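Esterase/lipase (Lactobacillus rhamnosus, PDB 4N5H) probably hydrolyses carboxylic esters as a serine esterase of the alpha/beta-hydrolase fold, with acyltransferase activity also attributed to it. Local coordinates at residues Q51-Y56 against A98-G103. The protein carries 1 engineered substitution. Residues are numbered along the deposited sequence; the frame is centred on the assembly and turned at random.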
loop_
_atom_site.group_PDB
_atom_site.type_symbol
_atom_site.label_atom_id
_atom_site.label_comp_id
_atom_site.label_asym_id
_atom_site.label_seq_id
_atom_site.Cartn_x
_atom_site.Cartn_y
_atom_site.Cartn_z
ATOM N N GLN A 51 -16.878 7.551 -18.592
ATOM C CA GLN A 51 -17.153 6.820 -19.868
ATOM C C GLN A 51 -15.943 5.905 -20.231
ATOM O O GLN A 51 -15.365 5.966 -21.341
ATOM C CB GLN A 51 -17.561 7.778 -20.970
ATOM C CG GLN A 51 -18.900 8.493 -20.620
ATOM C CD GLN A 51 -19.301 9.555 -21.632
ATOM O OE1 GLN A 51 -18.446 10.347 -22.049
ATOM N NE2 GLN A 51 -20.533 9.493 -22.144
ATOM N N THR A 52 -15.608 5.136 -19.246
ATOM C CA THR A 52 -14.498 4.201 -19.309
ATOM C C THR A 52 -14.926 2.842 -18.754
ATOM O O THR A 52 -15.930 2.719 -18.072
ATOM C CB THR A 52 -13.245 4.703 -18.503
ATOM O OG1 THR A 52 -13.641 4.936 -17.153
ATOM C CG2 THR A 52 -12.665 5.944 -19.153
ATOM N N LEU A 53 -14.141 1.839 -19.052
ATOM C CA LEU A 53 -14.450 0.429 -18.604
ATOM C C LEU A 53 -13.169 -0.296 -18.227
ATOM O O LEU A 53 -12.063 0.091 -18.658
ATOM C CB LEU A 53 -15.348 -0.342 -19.600
ATOM C CG LEU A 53 -14.790 -0.467 -21.002
ATOM C CD1 LEU A 53 -13.780 -1.627 -21.118
ATOM C CD2 LEU A 53 -15.860 -0.809 -22.000
ATOM N N ASN A 54 -13.362 -1.402 -17.457
ATOM C CA ASN A 54 -12.303 -2.319 -17.128
ATOM C C ASN A 54 -12.670 -3.676 -17.711
ATOM O O ASN A 54 -13.873 -4.051 -17.770
ATOM C CB ASN A 54 -12.126 -2.545 -15.610
ATOM C CG ASN A 54 -11.649 -1.294 -14.866
ATOM O OD1 ASN A 54 -11.035 -0.413 -15.377
ATOM N ND2 ASN A 54 -11.993 -1.262 -13.627
ATOM N N LEU A 55 -11.617 -4.410 -18.034
ATOM C CA LEU A 55 -11.701 -5.826 -18.453
ATOM C C LEU A 55 -10.901 -6.689 -17.494
ATOM O O LEU A 55 -9.767 -6.385 -17.093
ATOM C CB LEU A 55 -11.186 -6.043 -19.864
ATOM C CG LEU A 55 -11.780 -5.091 -20.941
ATOM C CD1 LEU A 55 -11.186 -5.338 -22.289
ATOM C CD2 LEU A 55 -13.297 -5.224 -21.001
ATOM N N TYR A 56 -11.451 -7.882 -17.210
ATOM C CA TYR A 56 -10.849 -8.785 -16.227
ATOM C C TYR A 56 -10.824 -10.204 -16.853
ATOM O O TYR A 56 -11.757 -10.630 -17.569
ATOM C CB TYR A 56 -11.669 -8.891 -14.935
ATOM C CG TYR A 56 -12.069 -7.576 -14.311
ATOM C CD1 TYR A 56 -13.134 -6.838 -14.772
ATOM C CD2 TYR A 56 -11.402 -7.133 -13.166
ATOM C CE1 TYR A 56 -13.514 -5.644 -14.170
ATOM C CE2 TYR A 56 -11.807 -5.960 -12.523
ATOM C CZ TYR A 56 -12.854 -5.194 -13.068
ATOM O OH TYR A 56 -13.278 -4.056 -12.409
ATOM N N ALA A 98 -14.369 -13.994 -19.158
ATOM C CA ALA A 98 -13.908 -12.691 -19.605
ATOM C C ALA A 98 -14.981 -11.713 -19.123
ATOM O O ALA A 98 -16.163 -11.818 -19.422
ATOM C CB ALA A 98 -13.780 -12.630 -21.098
ATOM N N VAL A 99 -14.574 -10.741 -18.317
ATOM C CA VAL A 99 -15.539 -9.855 -17.651
ATOM C C VAL A 99 -15.269 -8.405 -18.025
ATOM O O VAL A 99 -14.119 -7.885 -18.002
ATOM C CB VAL A 99 -15.445 -10.029 -16.103
ATOM C CG1 VAL A 99 -16.420 -9.196 -15.344
ATOM C CG2 VAL A 99 -15.528 -11.532 -15.721
ATOM N N MET A 100 -16.340 -7.691 -18.302
ATOM C CA MET A 100 -16.274 -6.273 -18.549
ATOM C C MET A 100 -17.155 -5.578 -17.543
ATOM O O MET A 100 -18.295 -6.001 -17.265
ATOM C CB MET A 100 -16.730 -5.966 -20.034
ATOM C CG MET A 100 -16.699 -4.477 -20.304
ATOM S SD MET A 100 -18.117 -3.437 -19.905
ATOM C CE MET A 100 -19.079 -3.688 -21.347
ATOM N N GLY A 101 -16.641 -4.499 -16.975
ATOM C CA GLY A 101 -17.456 -3.616 -16.128
ATOM C C GLY A 101 -17.231 -2.156 -16.505
ATOM O O GLY A 101 -16.112 -1.737 -16.635
ATOM N N MET A 102 -18.322 -1.397 -16.663
ATOM C CA MET A 102 -18.262 -0.052 -17.170
ATOM C C MET A 102 -18.610 0.971 -16.115
ATOM O O MET A 102 -19.363 0.702 -15.204
ATOM C CB MET A 102 -19.140 0.123 -18.417
ATOM C CG MET A 102 -20.601 0.354 -18.163
ATOM S SD MET A 102 -21.474 -0.979 -17.273
ATOM C CE MET A 102 -21.455 -2.325 -18.459
ATOM N N GLY A 103 -18.043 2.155 -16.303
ATOM C CA GLY A 103 -18.577 3.376 -15.722
ATOM C C GLY A 103 -19.720 3.903 -16.539
ATOM O O GLY A 103 -19.875 3.544 -17.691
#
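Asn54 and Gly101 exchange two backbone hydrogen bonds, Asn54 N to Gly101 O and Gly101 N to Asn54 O, each 2.9 Å long. Tyr56 and Val99 form the next hydrogen-bonded pair; here Tyr56 N reaches Val99 O at 2.8 Å with a more bent N-H...O angle of 149°, whereas the return bond from Val99 N to Tyr56 O is nearer linear. Gly103 N to Thr52 O adds a fifth bond at the other end. The axes of strand segments 52-56 and 98-102 come within 4.7 Å, their N-to-C directions 160° apart, so the pairing is antiparallel. The CA-H groups of the intervening non-hydrogen-bonded residues approach the carbonyls of the hydrogen-bonded ones: Leu55 CA lies 3.2 Å from Val99 O.

Strand 52-58 is flanked on its other edge by antiparallel strand 35-42, while 98-102 pairs in parallel with 66-72. The contact thus marks the change from the antiparallel beginning of the alpha/beta-hydrolase sheet to its parallel core.

Apolar packing divides between the two faces. On the face of helix 112-129, Met100 touches two leucines of the facing strand: its CB and CG each lie 3.6 Å from Leu55 CD2, and SD, set by a bend at chi2 (-86°), lies 4.0 Å from Leu53 CD2, the Leu53 and Met100 side chains crossing at about a right angle. An alanine here, keeping CB but lacking CG and SD, would probably open a gap beside Leu53 CD2 and Leu55 CD2, leaving the leucine ends freer to turn.

On the opposite face, the Tyr56 ring presents its edge to the second strand, with CD1 3.5 Å from Val99 O in the ring plane, and packs against helix 86-94. Its OH accepts a weak bond from Asn54 ND2, which also bonds Asn83, while Asn54 OD1 is held by Arg82 and the backbone N of Glu40.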